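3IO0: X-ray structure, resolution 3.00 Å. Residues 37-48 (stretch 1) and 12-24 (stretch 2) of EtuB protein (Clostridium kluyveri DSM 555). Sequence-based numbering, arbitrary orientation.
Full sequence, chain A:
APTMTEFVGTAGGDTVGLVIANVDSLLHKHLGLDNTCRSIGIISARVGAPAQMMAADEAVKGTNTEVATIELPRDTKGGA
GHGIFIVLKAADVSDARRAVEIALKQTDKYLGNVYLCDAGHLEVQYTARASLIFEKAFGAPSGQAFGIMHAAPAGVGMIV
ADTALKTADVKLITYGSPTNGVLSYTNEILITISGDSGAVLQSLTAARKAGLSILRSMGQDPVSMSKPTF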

ATOM      1  N   CYS A  37       8.216 -13.949 -29.975  1.00 64.75           N
ATOM      2  CA  CYS A  37       7.604 -14.377 -28.716  1.00 64.11           C
ATOM      3  C   CYS A  37       6.684 -13.289 -28.142  1.00 63.47           C
ATOM      4  O   CYS A  37       7.114 -12.466 -27.325  1.00 63.49           O
ATOM      5  CB  CYS A  37       8.704 -14.735 -27.711  1.00 64.10           C
ATOM      6  SG  CYS A  37       8.080 -15.244 -26.110  1.00 64.34           S
ATOM      7  N   ARG A  38       5.426 -13.276 -28.574  1.00 62.48           N
ATOM      8  CA  ARG A  38       4.523 -12.204 -28.177  1.00 61.71           C
ATOM      9  C   ARG A  38       3.178 -12.685 -27.703  1.00 60.81           C
ATOM     10  O   ARG A  38       2.192 -11.959 -27.821  1.00 61.24           O
ATOM     11  CB  ARG A  38       4.292 -11.192 -29.306  1.00 61.91           C
ATOM     12  CG  ARG A  38       5.161 -11.364 -30.512  1.00 63.80           C
ATOM     13  CD  ARG A  38       4.370 -11.902 -31.682  1.00 66.77           C
ATOM     14  NE  ARG A  38       4.237 -10.901 -32.747  1.00 68.44           N
ATOM     15  CZ  ARG A  38       3.968 -11.188 -34.023  1.00 69.19           C
ATOM     16  NH1 ARG A  38       3.790 -12.451 -34.413  1.00 69.25           N
ATOM     17  NH2 ARG A  38       3.874 -10.211 -34.912  1.00 69.29           N
ATOM     18  N   SER A  39       3.105 -13.894 -27.173  1.00 59.31           N
ATOM     19  CA  SER A  39       1.857 -14.307 -26.577  1.00 58.15           C
ATOM     20  C   SER A  39       2.021 -14.499 -25.079  1.00 57.01           C
ATOM     21  O   SER A  39       3.065 -14.925 -24.600  1.00 56.90           O
ATOM     22  CB  SER A  39       1.258 -15.522 -27.277  1.00 58.20           C
ATOM     23  OG  SER A  39       2.144 -16.610 -27.223  1.00 59.82           O
ATOM     24  N   ILE A  40       0.958 -14.182 -24.358  1.00 55.70           N
ATOM     25  CA  ILE A  40       1.015 -13.891 -22.944  1.00 54.44           C
ATOM     26  C   ILE A  40      -0.001 -14.739 -22.191  1.00 53.49           C
ATOM     27  O   ILE A  40      -1.113 -14.984 -22.671  1.00 53.39           O
ATOM     28  CB  ILE A  40       0.841 -12.328 -22.736  1.00 54.75           C
ATOM     29  CG1 ILE A  40       2.197 -11.642 -22.774  1.00 55.42           C
ATOM     30  CG2 ILE A  40       0.144 -11.921 -21.461  1.00 54.66           C
ATOM     31  CD1 ILE A  40       3.343 -12.546 -22.386  1.00 56.30           C
ATOM     32  N   GLY A  41       0.411 -15.220 -21.027  1.00 52.31           N
ATOM     33  CA  GLY A  41      -0.499 -15.876 -20.103  1.00 51.20           C
ATOM     34  C   GLY A  41      -0.464 -15.123 -18.787  1.00 50.56           C
ATOM     35  O   GLY A  41       0.615 -14.802 -18.280  1.00 50.71           O
ATOM     36  N   ILE A  42      -1.637 -14.828 -18.233  1.00 49.50           N
ATOM     37  CA  ILE A  42      -1.722 -14.017 -17.026  1.00 48.35           C
ATOM     38  C   ILE A  42      -2.423 -14.747 -15.892  1.00 47.99           C
ATOM     39  O   ILE A  42      -3.471 -15.359 -16.086  1.00 47.74           O
ATOM     40  CB  ILE A  42      -2.461 -12.683 -17.297  1.00 48.32           C
ATOM     41  CG1 ILE A  42      -1.707 -11.851 -18.337  1.00 47.30           C
ATOM     42  CG2 ILE A  42      -2.669 -11.899 -15.988  1.00 48.08           C
ATOM     43  CD1 ILE A  42      -2.549 -10.817 -19.040  1.00 45.65           C
ATOM     44  N   ILE A  43      -1.824 -14.690 -14.707  1.00 47.59           N
ATOM     45  CA  ILE A  43      -2.518 -15.046 -13.475  1.00 46.98           C
ATOM     46  C   ILE A  43      -2.521 -13.785 -12.635  1.00 46.82           C
ATOM     47  O   ILE A  43      -1.461 -13.254 -12.310  1.00 46.76           O
ATOM     48  CB  ILE A  43      -1.847 -16.220 -12.711  1.00 46.79           C
ATOM     49  CG1 ILE A  43      -1.693 -17.451 -13.608  1.00 46.56           C
ATOM     50  CG2 ILE A  43      -2.657 -16.588 -11.485  1.00 46.12           C
ATOM     51  CD1 ILE A  43      -3.012 -18.086 -14.026  1.00 47.84           C
ATOM     52  N   SER A  44      -3.715 -13.300 -12.317  1.00 46.62           N
ATOM     53  CA  SER A  44      -3.878 -12.061 -11.572  1.00 46.85           C
ATOM     54  C   SER A  44      -4.890 -12.292 -10.459  1.00 46.54           C
ATOM     55  O   SER A  44      -5.936 -12.883 -10.710  1.00 46.97           O
ATOM     56  CB  SER A  44      -4.362 -10.950 -12.512  1.00 46.94           C
ATOM     57  OG  SER A  44      -4.260  -9.666 -11.906  1.00 48.41           O
ATOM     58  N   ALA A  45      -4.594 -11.840  -9.241  1.00 45.89           N
ATOM     59  CA  ALA A  45      -5.511 -12.047  -8.116  1.00 45.50           C
ATOM     60  C   ALA A  45      -5.494 -10.938  -7.083  1.00 45.51           C
ATOM     61  O   ALA A  45      -4.486 -10.231  -6.920  1.00 45.72           O
ATOM     62  CB  ALA A  45      -5.235 -13.362  -7.438  1.00 45.43           C
ATOM     63  N   ARG A  46      -6.611 -10.806  -6.373  1.00 45.02           N
ATOM     64  CA  ARG A  46      -6.731  -9.798  -5.338  1.00 44.66           C
ATOM     65  C   ARG A  46      -6.121 -10.307  -4.050  1.00 44.64           C
ATOM     66  O   ARG A  46      -5.487  -9.547  -3.328  1.00 44.67           O
ATOM     67  CB  ARG A  46      -8.195  -9.417  -5.103  1.00 44.69           C
ATOM     68  CG  ARG A  46      -8.932  -8.887  -6.342  1.00 44.21           C
ATOM     69  CD  ARG A  46      -8.403  -7.542  -6.821  1.00 43.10           C
ATOM     70  NE  ARG A  46      -8.290  -6.565  -5.733  1.00 41.53           N
ATOM     71  CZ  ARG A  46      -9.312  -5.968  -5.131  1.00 39.68           C
ATOM     72  NH1 ARG A  46     -10.560  -6.238  -5.491  1.00 39.24           N
ATOM     73  NH2 ARG A  46      -9.079  -5.100  -4.157  1.00 38.99           N
ATOM     74  N   VAL A  47      -6.301 -11.596  -3.765  1.00 44.68           N
ATOM     75  CA  VAL A  47      -5.863 -12.146  -2.476  1.00 44.47           C
ATOM     76  C   VAL A  47      -4.787 -13.234  -2.586  1.00 44.65           C
ATOM     77  O   VAL A  47      -5.011 -14.302  -3.159  1.00 44.26           O
ATOM     78  CB  VAL A  47      -7.067 -12.630  -1.601  1.00 44.41           C
ATOM     79  CG1 VAL A  47      -6.581 -13.280  -0.300  1.00 44.01           C
ATOM     80  CG2 VAL A  47      -8.017 -11.474  -1.304  1.00 43.17           C
ATOM     81  N   GLY A  48      -3.621 -12.938  -2.014  1.00 45.01           N
ATOM     82  CA  GLY A  48      -2.529 -13.908  -1.897  1.00 45.45           C
ATOM     83  C   GLY A  48      -1.507 -13.748  -3.002  1.00 45.58           C
ATOM     84  O   GLY A  48      -1.709 -12.967  -3.932  1.00 45.51           O
TER
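Stretch 2 (12-24) GGDTVGLVIANVD

Two neighbouring antiparallel strands are held together by a simple rule: every second residue pair exchanges two backbone hydrogen bonds, while the pairs between them make CA-H...O contacts. The pairing of residues 37-48 with residues 12-24 in EtuB is a clear worked example. Strand 39-45 and strand 15-20 are both extended, with phi and psi in the beta region throughout; their N-to-C directions differ by 163°, and their axes approach to 4.5 Å. Following stretch 1 forward therefore means following stretch 2 backward.

Cys37 makes no contact. At Arg38 the pairing begins ahead of the strand proper: its carbonyl accepts a hydrogen bond from the loop residue Val23, with Val23 N 2.8 Å from Arg38 O. The Arg38 side chain extends to Asn22, whose ND2 lies over one face of the guanidinium, 2.9 Å from Arg38 NE; both nitrogens are donors, so this is proximity without a hydrogen bond. Ser39 lies beside Ala21, their CA atoms 4.8 Å apart, and Ser39 CA stands 3.3 Å from Ile20 O.

Ile40 opens the regular ladder. It faces Ile20 as a hydrogen-bonded pair, with Ile40 N to Ile20 O and Ile20 N to Ile40 O both 2.9 Å. The end of its side chain leads away from this partner strand, yet Ile40 CG1 packs 3.5 Å from Val23 CG2 in the following loop. Gly41 sits opposite Val19 in a non-hydrogen-bonded pair, where the CA atoms come to about 4.5 Å and Val19 CA approaches Ile40 O at 3.2 Å.

The rhythm repeats at Ile42 and Leu18, joined by Ile42 N to Leu18 O at 2.8 Å and Leu18 N to Ile42 O at 3.0 Å. Their side chains lie on the same sheet face as those of Ile40 and Ile20, with Ile42 CB 4.0 Å from Leu18 CB. Ile43 then pairs with Gly17 without hydrogen bonds, its side chain on the opposite face of the sheet; Gly17 offers no side chain, and Ile43 CD1 reaches to 4.3 Å from Gly17 CA. Ser44 closes the last full rung with Val16, through Val16 N to Ser44 O at 2.8 Å and Ser44 N to Val16 O at 3.1 Å.

Beyond it the backbones draw together, Ala45 CA lying 3.9 Å from Thr15 CA, and Ala45 CB comes within 3.3 Å of Thr15 CB. Arg46 N makes only a weak hydrogen bond to Asp14 O, at 3.4 Å. Finally, Val47 CB rests 3.9 Å from Gly13 CA, where a side chain on Gly13 would collide with Val47 O; Gly48 is already free of the contact.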

ATOM      1  N   GLY A  12      -9.931 -19.241  -6.564  1.00 53.83           N
ATOM      2  CA  GLY A  12     -10.064 -18.550  -5.273  1.00 53.77           C
ATOM      3  C   GLY A  12      -9.150 -17.352  -5.098  1.00 53.86           C
ATOM      4  O   GLY A  12      -8.286 -17.112  -5.922  1.00 54.18           O
ATOM      5  N   GLY A  13      -9.320 -16.597  -4.014  1.00 54.12           N
ATOM      6  CA  GLY A  13      -8.791 -15.223  -3.973  1.00 54.40           C
ATOM      7  C   GLY A  13      -9.617 -14.615  -5.077  1.00 54.66           C
ATOM      8  O   GLY A  13     -10.641 -15.198  -5.457  1.00 55.64           O
ATOM      9  N   ASP A  14      -9.244 -13.486  -5.642  1.00 54.18           N
ATOM     10  CA  ASP A  14     -10.025 -13.142  -6.825  1.00 53.93           C
ATOM     11  C   ASP A  14      -9.134 -13.327  -8.017  1.00 53.51           C
ATOM     12  O   ASP A  14      -8.617 -12.364  -8.574  1.00 53.79           O
ATOM     13  CB  ASP A  14     -10.682 -11.756  -6.751  1.00 54.13           C
ATOM     14  CG  ASP A  14     -11.917 -11.736  -5.856  1.00 54.92           C
ATOM     15  OD1 ASP A  14     -12.512 -12.802  -5.605  1.00 56.61           O
ATOM     16  OD2 ASP A  14     -12.298 -10.649  -5.393  1.00 56.47           O
ATOM     17  N   THR A  15      -8.907 -14.579  -8.387  1.00 52.77           N
ATOM     18  CA  THR A  15      -7.940 -14.809  -9.438  1.00 52.11           C
ATOM     19  C   THR A  15      -8.563 -15.060 -10.801  1.00 51.83           C
ATOM     20  O   THR A  15      -9.565 -15.762 -10.895  1.00 51.83           O
ATOM     21  CB  THR A  15      -6.786 -15.796  -9.043  1.00 52.04           C
ATOM     22  OG1 THR A  15      -6.467 -16.641 -10.149  1.00 53.05           O
ATOM     23  CG2 THR A  15      -7.132 -16.631  -7.872  1.00 50.67           C
ATOM     24  N   VAL A  16      -7.987 -14.433 -11.829  1.00 51.47           N
ATOM     25  CA  VAL A  16      -8.310 -14.730 -13.224  1.00 51.42           C
ATOM     26  C   VAL A  16      -7.136 -15.291 -13.980  1.00 51.43           C
ATOM     27  O   VAL A  16      -5.979 -14.949 -13.705  1.00 51.69           O
ATOM     28  CB  VAL A  16      -8.706 -13.503 -14.058  1.00 51.30           C
ATOM     29  CG1 VAL A  16     -10.131 -13.617 -14.504  1.00 51.65           C
ATOM     30  CG2 VAL A  16      -8.388 -12.208 -13.349  1.00 51.24           C
ATOM     31  N   GLY A  17      -7.458 -16.129 -14.958  1.00 51.09           N
ATOM     32  CA  GLY A  17      -6.514 -16.571 -15.958  1.00 51.00           C
ATOM     33  C   GLY A  17      -6.872 -15.895 -17.257  1.00 50.91           C
ATOM     34  O   GLY A  17      -8.026 -15.908 -17.669  1.00 51.02           O
ATOM     35  N   LEU A  18      -5.884 -15.281 -17.890  1.00 50.87           N
ATOM     36  CA  LEU A  18      -6.089 -14.579 -19.144  1.00 50.83           C
ATOM     37  C   LEU A  18      -5.001 -14.961 -20.113  1.00 51.16           C
ATOM     38  O   LEU A  18      -3.914 -15.386 -19.711  1.00 51.44           O
ATOM     39  CB  LEU A  18      -6.056 -13.071 -18.927  1.00 50.63           C
ATOM     40  CG  LEU A  18      -7.089 -12.493 -17.969  1.00 50.30           C
ATOM     41  CD1 LEU A  18      -6.690 -11.101 -17.558  1.00 49.59           C
ATOM     42  CD2 LEU A  18      -8.450 -12.492 -18.620  1.00 49.93           C
ATOM     43  N   VAL A  19      -5.292 -14.801 -21.394  1.00 51.45           N
ATOM     44  CA  VAL A  19      -4.327 -15.090 -22.436  1.00 51.88           C
ATOM     45  C   VAL A  19      -4.405 -13.982 -23.472  1.00 52.16           C
ATOM     46  O   VAL A  19      -5.499 -13.591 -23.848  1.00 52.52           O
ATOM     47  CB  VAL A  19      -4.636 -16.450 -23.071  1.00 51.76           C
ATOM     48  CG1 VAL A  19      -4.038 -16.550 -24.427  1.00 52.16           C
ATOM     49  CG2 VAL A  19      -4.095 -17.557 -22.198  1.00 52.16           C
ATOM     50  N   ILE A  20      -3.269 -13.443 -23.905  1.00 52.31           N
ATOM     51  CA  ILE A  20      -3.279 -12.549 -25.058  1.00 52.68           C
ATOM     52  C   ILE A  20      -2.455 -13.163 -26.177  1.00 53.60           C
ATOM     53  O   ILE A  20      -1.295 -13.518 -25.986  1.00 53.54           O
ATOM     54  CB  ILE A  20      -2.811 -11.112 -24.734  1.00 52.64           C
ATOM     55  CG1 ILE A  20      -3.818 -10.429 -23.805  1.00 52.06           C
ATOM     56  CG2 ILE A  20      -2.608 -10.292 -26.031  1.00 51.93           C
ATOM     57  CD1 ILE A  20      -3.440  -9.014 -23.367  1.00 52.12           C
ATOM     58  N   ALA A  21      -3.083 -13.282 -27.344  1.00 54.71           N
ATOM     59  CA  ALA A  21      -2.508 -13.995 -28.483  1.00 55.33           C
ATOM     60  C   ALA A  21      -1.293 -13.298 -29.084  1.00 55.65           C
ATOM     61  O   ALA A  21      -0.242 -13.920 -29.286  1.00 55.75           O
ATOM     62  CB  ALA A  21      -3.571 -14.216 -29.540  1.00 55.66           C
ATOM     63  N   ASN A  22      -1.437 -12.007 -29.360  1.00 55.83           N
ATOM     64  CA  ASN A  22      -0.385 -11.269 -30.026  1.00 56.25           C
ATOM     65  C   ASN A  22      -0.213  -9.877 -29.468  1.00 56.13           C
ATOM     66  O   ASN A  22      -0.745  -8.918 -30.021  1.00 56.63           O
ATOM     67  CB  ASN A  22      -0.685 -11.197 -31.517  1.00 56.79           C
ATOM     68  CG  ASN A  22       0.226 -12.081 -32.331  1.00 58.14           C
ATOM     69  OD1 ASN A  22      -0.185 -13.126 -32.843  1.00 59.35           O
ATOM     70  ND2 ASN A  22       1.480 -11.668 -32.452  1.00 58.88           N
ATOM     71  N   VAL A  23       0.541  -9.759 -28.379  1.00 55.72           N
ATOM     72  CA  VAL A  23       0.606  -8.508 -27.623  1.00 55.07           C
ATOM     73  C   VAL A  23       1.088  -7.375 -28.510  1.00 54.80           C
ATOM     74  O   VAL A  23       2.052  -7.536 -29.252  1.00 54.48           O
ATOM     75  CB  VAL A  23       1.504  -8.645 -26.371  1.00 55.12           C
ATOM     76  CG1 VAL A  23       1.575  -7.329 -25.589  1.00 54.73           C
ATOM     77  CG2 VAL A  23       0.999  -9.763 -25.481  1.00 54.79           C
ATOM     78  N   ASP A  24       0.397  -6.240 -28.444  1.00 54.67           N
ATOM     79  CA  ASP A  24       0.791  -5.073 -29.220  1.00 54.90           C
ATOM     80  C   ASP A  24       2.248  -4.739 -28.972  1.00 54.56           C
ATOM     81  O   ASP A  24       2.697  -4.736 -27.830  1.00 54.83           O
ATOM     82  CB  ASP A  24      -0.085  -3.867 -28.901  1.00 55.13           C
ATOM     83  CG  ASP A  24       0.083  -2.751 -29.922  1.00 56.71           C
ATOM     84  OD1 ASP A  24      -0.803  -2.624 -30.808  1.00 58.13           O
ATOM     85  OD2 ASP A  24       1.113  -2.029 -29.858  1.00 57.69           O
TER